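Local coordinates for macrophage migration inhibitory factor-like protein (Entamoeba histolytica, PDB 6CUQ), which is of unknown function but adopts the MIF fold, built from beta-alpha-beta units, and assembles with two further copies into a trimer, at residues I20-E23 with I24-E27; E108-G111 with N112-G115. One frame throughout, in Å; residues are numbered along the deposited sequence.

Contact 1 of 2, residues I20-E23 with I24-E27. With EDO (1,2-ethanediol), chain D.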
ATOM      1  N   ILE B  20       0.218  19.471  -2.762  1.00 63.85           N
ATOM      2  CA  ILE B  20       1.403  19.765  -3.571  1.00 56.00           C
ATOM      3  C   ILE B  20       1.115  19.601  -5.063  1.00 54.78           C
ATOM      4  O   ILE B  20       0.201  18.882  -5.474  1.00 62.39           O
ATOM      5  CB  ILE B  20       2.590  18.874  -3.164  1.00 60.67           C
ATOM      6  CG1 ILE B  20       2.127  17.429  -3.048  1.00 55.77           C
ATOM      7  CG2 ILE B  20       3.173  19.311  -1.830  1.00 58.01           C
ATOM      8  CD1 ILE B  20       3.253  16.467  -2.826  1.00 61.45           C
ATOM      9  N   THR B  21       1.932  20.261  -5.888  1.00 53.56           N
ATOM     10  CA  THR B  21       1.790  20.132  -7.335  1.00 53.28           C
ATOM     11  C   THR B  21       2.245  18.754  -7.825  1.00 55.48           C
ATOM     12  O   THR B  21       3.050  18.058  -7.193  1.00 54.26           O
ATOM     13  CB  THR B  21       2.615  21.181  -8.092  1.00 57.24           C
ATOM     14  OG1 THR B  21       4.017  20.962  -7.857  1.00 62.97           O
ATOM     15  CG2 THR B  21       2.216  22.609  -7.740  1.00 56.39           C
ATOM     16  N   GLU B  22       1.774  18.405  -9.019  1.00 49.15           N
ATOM     17  CA  GLU B  22       2.234  17.179  -9.665  1.00 57.40           C
ATOM     18  C   GLU B  22       3.747  17.207  -9.904  1.00 52.14           C
ATOM     19  O   GLU B  22       4.437  16.208  -9.662  1.00 52.42           O
ATOM     20  CB  GLU B  22       1.481  16.989 -10.984  1.00 59.95           C
ATOM     21  CG  GLU B  22      -0.028  16.841 -10.810  1.00 56.34           C
ATOM     22  CD  GLU B  22      -0.395  15.717  -9.851  1.00 68.40           C
ATOM     23  OE1 GLU B  22      -0.072  14.546 -10.147  1.00 76.60           O
ATOM     24  OE2 GLU B  22      -1.009  16.003  -8.799  1.00 78.26           O
ATOM     25  N   GLU B  23       4.293  18.364 -10.293  1.00 47.79           N
ATOM     26  CA  GLU B  23       5.743  18.468 -10.479  1.00 53.80           C
ATOM     27  C   GLU B  23       6.505  18.111  -9.208  1.00 58.66           C
ATOM     28  O   GLU B  23       7.501  17.376  -9.265  1.00 61.47           O
ATOM     29  CB  GLU B  23       6.130  19.870 -10.962  1.00 46.69           C
ATOM     30  CG  GLU B  23       7.597  19.970 -11.330  1.00 77.84           C
ATOM     31  CD  GLU B  23       8.017  18.920 -12.372  1.00102.90           C
ATOM     32  OE1 GLU B  23       7.280  18.732 -13.370  1.00109.15           O
ATOM     33  OE2 GLU B  23       9.075  18.271 -12.185  1.00109.51           O
ATOM     34  N   ILE B  24       6.058  18.626  -8.054  1.00 60.66           N
ATOM     35  CA  ILE B  24       6.715  18.318  -6.782  1.00 53.56           C
ATOM     36  C   ILE B  24       6.621  16.822  -6.486  1.00 52.83           C
ATOM     37  O   ILE B  24       7.562  16.216  -5.956  1.00 55.90           O
ATOM     38  CB  ILE B  24       6.108  19.156  -5.637  1.00 58.22           C
ATOM     39  CG1 ILE B  24       6.610  20.604  -5.668  1.00 55.35           C
ATOM     40  CG2 ILE B  24       6.422  18.533  -4.263  1.00 48.52           C
ATOM     41  CD1 ILE B  24       8.080  20.757  -5.418  1.00 63.77           C
ATOM     42  N   LYS B  25       5.483  16.205  -6.810  1.00 47.51           N
ATOM     43  CA  LYS B  25       5.365  14.754  -6.673  1.00 53.01           C
ATOM     44  C   LYS B  25       6.387  14.025  -7.546  1.00 58.52           C
ATOM     45  O   LYS B  25       6.984  13.029  -7.116  1.00 61.04           O
ATOM     46  CB  LYS B  25       3.955  14.313  -7.036  1.00 53.58           C
ATOM     47  CG  LYS B  25       2.958  14.607  -5.983  1.00 50.16           C
ATOM     48  CD  LYS B  25       1.536  14.368  -6.473  1.00 57.07           C
ATOM     49  CE  LYS B  25       0.530  15.272  -5.715  1.00 56.34           C
ATOM     50  NZ  LYS B  25      -0.896  14.934  -5.999  1.00 55.23           N
ATOM     51  N   LYS B  26       6.594  14.497  -8.780  1.00 51.95           N
ATOM     52  CA  LYS B  26       7.631  13.900  -9.606  1.00 56.48           C
ATOM     53  C   LYS B  26       8.995  14.071  -8.952  1.00 57.83           C
ATOM     54  O   LYS B  26       9.800  13.133  -8.920  1.00 59.39           O
ATOM     55  CB  LYS B  26       7.626  14.501 -11.019  1.00 48.39           C
ATOM     56  CG  LYS B  26       6.345  14.274 -11.806  1.00 50.86           C
ATOM     57  CD  LYS B  26       6.534  14.767 -13.239  1.00 67.92           C
ATOM     58  CE  LYS B  26       5.229  14.924 -14.012  1.00 75.85           C
ATOM     59  NZ  LYS B  26       4.647  16.298 -13.801  1.00 80.95           N
ATOM     60  N   GLU B  27       9.260  15.253  -8.391  1.00 53.57           N
ATOM     61  CA  GLU B  27      10.553  15.475  -7.758  1.00 57.54           C
ATOM     62  C   GLU B  27      10.735  14.544  -6.568  1.00 64.48           C
ATOM     63  O   GLU B  27      11.838  14.032  -6.328  1.00 67.78           O
ATOM     64  CB  GLU B  27      10.679  16.930  -7.333  1.00 66.92           C
ATOM     65  CG  GLU B  27      10.924  17.909  -8.477  1.00 72.65           C
ATOM     66  CD  GLU B  27      10.810  19.354  -8.003  1.00 76.72           C
ATOM     67  OE1 GLU B  27      10.935  19.590  -6.784  1.00 69.36           O
ATOM     68  OE2 GLU B  27      10.592  20.251  -8.842  1.00 78.17           O
TER
HETATM   69  C1  EDO D 200      -3.547  18.585  -8.339  0.50 92.75           C
HETATM   70  O1  EDO D 200      -2.133  18.675  -8.083  0.50 91.91           O
HETATM   71  C2  EDO D 200      -4.318  19.046  -7.103  0.50 93.03           C
HETATM   72  O2  EDO D 200      -3.927  20.391  -6.770  0.50 91.72           O
HETATM   73  O   HOH W   1      11.137  19.576 -11.356  1.00 62.43           O

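Contact 2 of 2, residues E108-G111 with N112-G115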
ATOM      1  N   GLU B 108      11.700  -6.838   4.039  1.00 83.33           N
ATOM      2  CA  GLU B 108      12.553  -7.615   3.151  1.00 82.88           C
ATOM      3  C   GLU B 108      11.774  -8.807   2.608  1.00 86.00           C
ATOM      4  O   GLU B 108      11.200  -9.585   3.379  1.00 91.77           O
ATOM      5  CB  GLU B 108      13.810  -8.088   3.885  1.00 86.08           C
ATOM      6  CG  GLU B 108      14.753  -6.966   4.315  1.00 88.22           C
ATOM      7  CD  GLU B 108      16.080  -7.485   4.861  1.00100.57           C
ATOM      8  OE1 GLU B 108      16.181  -8.700   5.137  1.00107.57           O
ATOM      9  OE2 GLU B 108      17.024  -6.678   5.016  1.00105.80           O
ATOM     10  N   MET B 109      11.790  -8.972   1.288  1.00 83.96           N
ATOM     11  CA  MET B 109      11.033 -10.012   0.609  1.00 84.20           C
ATOM     12  C   MET B 109      11.975 -11.058   0.031  1.00 88.46           C
ATOM     13  O   MET B 109      13.075 -10.732  -0.425  1.00 96.32           O
ATOM     14  CB  MET B 109      10.184  -9.426  -0.521  1.00 83.36           C
ATOM     15  CG  MET B 109       9.353  -8.207  -0.150  1.00 87.80           C
ATOM     16  SD  MET B 109       7.836  -8.657   0.711  1.00 86.45           S
ATOM     17  CE  MET B 109       7.133  -9.856  -0.423  1.00 78.25           C
ATOM     18  N   THR B 110      11.557 -12.318   0.088  1.00 87.40           N
ATOM     19  CA  THR B 110      12.287 -13.368  -0.600  1.00 93.54           C
ATOM     20  C   THR B 110      12.054 -13.236  -2.100  1.00 93.61           C
ATOM     21  O   THR B 110      11.027 -12.714  -2.545  1.00 95.20           O
ATOM     22  CB  THR B 110      11.855 -14.754  -0.110  1.00 94.08           C
ATOM     23  OG1 THR B 110      10.464 -14.949  -0.387  1.00 96.72           O
ATOM     24  CG2 THR B 110      12.078 -14.883   1.381  1.00 93.48           C
ATOM     25  N   GLY B 111      13.046 -13.685  -2.876  1.00 92.78           N
ATOM     26  CA  GLY B 111      13.008 -13.509  -4.322  1.00 82.62           C
ATOM     27  C   GLY B 111      11.805 -14.143  -4.992  1.00 82.47           C
ATOM     28  O   GLY B 111      11.270 -13.595  -5.962  1.00 77.80           O
ATOM     29  N   ASN B 112      11.399 -15.335  -4.528  1.00 88.51           N
ATOM     30  CA  ASN B 112      10.232 -16.013  -5.103  1.00 94.52           C
ATOM     31  C   ASN B 112       8.948 -15.195  -4.943  1.00 92.07           C
ATOM     32  O   ASN B 112       7.980 -15.433  -5.676  1.00 90.57           O
ATOM     33  CB  ASN B 112      10.048 -17.422  -4.514  1.00106.73           C
ATOM     34  CG  ASN B 112       9.857 -17.425  -3.004  1.00107.77           C
ATOM     35  OD1 ASN B 112      10.432 -16.613  -2.285  1.00106.35           O
ATOM     36  ND2 ASN B 112       9.030 -18.352  -2.520  1.00106.48           N
ATOM     37  N   ASN B 113       8.882 -14.297  -3.959  1.00 90.70           N
ATOM     38  CA  ASN B 113       7.760 -13.376  -3.817  1.00 88.85           C
ATOM     39  C   ASN B 113       8.036 -12.011  -4.430  1.00 84.92           C
ATOM     40  O   ASN B 113       7.461 -11.015  -3.973  1.00 88.36           O
ATOM     41  CB  ASN B 113       7.371 -13.213  -2.348  1.00 79.42           C
ATOM     42  CG  ASN B 113       7.060 -14.515  -1.684  1.00 82.36           C
ATOM     43  OD1 ASN B 113       6.447 -15.393  -2.281  1.00 89.16           O
ATOM     44  ND2 ASN B 113       7.512 -14.668  -0.447  1.00 85.61           N
ATOM     45  N   TRP B 114       8.868 -11.941  -5.470  1.00 81.41           N
ATOM     46  CA  TRP B 114       9.142 -10.677  -6.149  1.00 80.25           C
ATOM     47  C   TRP B 114       8.988 -10.862  -7.651  1.00 82.85           C
ATOM     48  O   TRP B 114       9.726 -11.645  -8.259  1.00 94.16           O
ATOM     49  CB  TRP B 114      10.543 -10.142  -5.827  1.00 79.14           C
ATOM     50  CG  TRP B 114      10.659  -8.681  -6.164  1.00 81.05           C
ATOM     51  CD1 TRP B 114      10.774  -8.122  -7.412  1.00 80.74           C
ATOM     52  CD2 TRP B 114      10.621  -7.589  -5.238  1.00 73.52           C
ATOM     53  NE1 TRP B 114      10.815  -6.746  -7.311  1.00 72.58           N
ATOM     54  CE2 TRP B 114      10.733  -6.395  -5.988  1.00 63.56           C
ATOM     55  CE3 TRP B 114      10.515  -7.504  -3.841  1.00 76.04           C
ATOM     56  CZ2 TRP B 114      10.740  -5.133  -5.388  1.00 74.86           C
ATOM     57  CZ3 TRP B 114      10.518  -6.245  -3.244  1.00 72.98           C
ATOM     58  CH2 TRP B 114      10.624  -5.078  -4.017  1.00 71.96           C
ATOM     59  N   GLY B 115       8.034 -10.146  -8.243  1.00 79.34           N
ATOM     60  CA  GLY B 115       7.750 -10.242  -9.664  1.00 78.08           C
ATOM     61  C   GLY B 115       8.315  -9.072 -10.451  1.00 72.76           C
ATOM     62  O   GLY B 115       8.376  -7.946  -9.959  1.00 72.05           O
TER

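Contact 1 of 2, residues I20-E23 with I24-E27
Ile24 meets Thr21 at the N-cap of helix 22-40, the helix that links strands 11-16 and 48-53 in a beta-alpha-beta unit. Its amide donates to the cap hydroxyl, Ile24 N to Thr21 OG1 at 3.1 Å, so the side chain gives a first-turn N-H the acceptor that no preceding turn supplies. The hydroxyl is placed for this because OG1 sits between the backbone N and the carbonyl carbon (chi1 65°). Ile24 CG2 packs on Ile20 CB, 4.0 Å away, the two isoleucines crossing at about a right angle beside helix 80-95.

Lys25, buried, runs out as an extended chain, its CG lying 3.7 Å from Ile20 CD1. At its end NZ forms a salt bridge with Glu22 OE2 at 3.0 Å, approaching on the syn side, 26° out of the carboxylate plane; Thr53 OG1 is a further hydrogen-bond partner of the ammonium. That same oxygen, OE2 of Glu22, also accepts from O1 of a 1,2-ethanediol, so one carboxylate atom serves two donors. Val55 of a second subunit packs on Glu22, Lys25 and Lys26.

Lys26 bends at its last torsion and brings NZ to 3.6 Å from Glu23 OE1, a long salt bridge. Glu27 brings a like charge near Glu23, their carboxylate planes turned 49° apart. OE1 of Glu27 forms a salt bridge with Lys94, which probably eases the repulsion, and a water bridges the two acids, donating to Glu23 OE2 at 2.6 Å and to Glu27 OE2 at 2.7 Å.

Contact 2 of 2, residues E108-G111 with N112-G115
Gly111 and Trp114 close a short 3-10 turn that leads from strand 102-108 into strand 114-116 of the MIF fold. The carbonyl of Gly111 accepts from the Trp114 amide, O to N 3.0 Å, with the donor 61° above the carbonyl plane. One residue earlier, Asn113 N reaches Thr110 O at the same 3.0 Å and is likewise well out of plane. Both bonds run from residue i+3 back to residue i, and Met109 lies beside Trp114 across the turn.

Met109 turns its CB and CG to the benzene edge of the indole, CG lying 3.8 Å from Trp114 CZ3; this is contact at the ring edge, close to its plane, and not over a face. The indole is swung there by a first torsion that puts CG opposite the backbone N (chi1 -162°), and the thioether folds back through bends at chi2 and chi3 until CE comes 3.9 Å from Asn113 CB. Tyr103 of a second subunit meets the Trp114 ring edge-to-face, and Trp114 with Gly115 pairs in an antiparallel ladder with a strand of that subunit, carrying the sheet across the interface. Asn113 OD1 accepts from Gln80 of the same neighbour.

A side-chain bond also spans the turn: the hydroxyl of Thr110 donates to the Asn112 amide oxygen, Thr110 OG1 to Asn112 OD1 at 2.5 Å, with the donor tilted 19° from the carbonyl plane.

How the contacts relate
Contact 1 and contact 2 lie on opposite sides of the chain's centre, their own centres 30 Å apart and their nearest atoms about 19 Å apart, so neither touches the other. In sequence, the start of helix 22-40 comes well before the turn after strand 102-108. Each illustrates how a short local motif accompanies a change in the chain's course, one with a side-chain cap and the other with two successive backbone hydrogen bonds in a 3-10 turn. Both also face a second subunit: contact 1 through packing against its Val55, contact 2 through strand pairing as well. The 1,2-ethanediol, probably from the crystallisation liquor, is bound at contact 1, through Glu22.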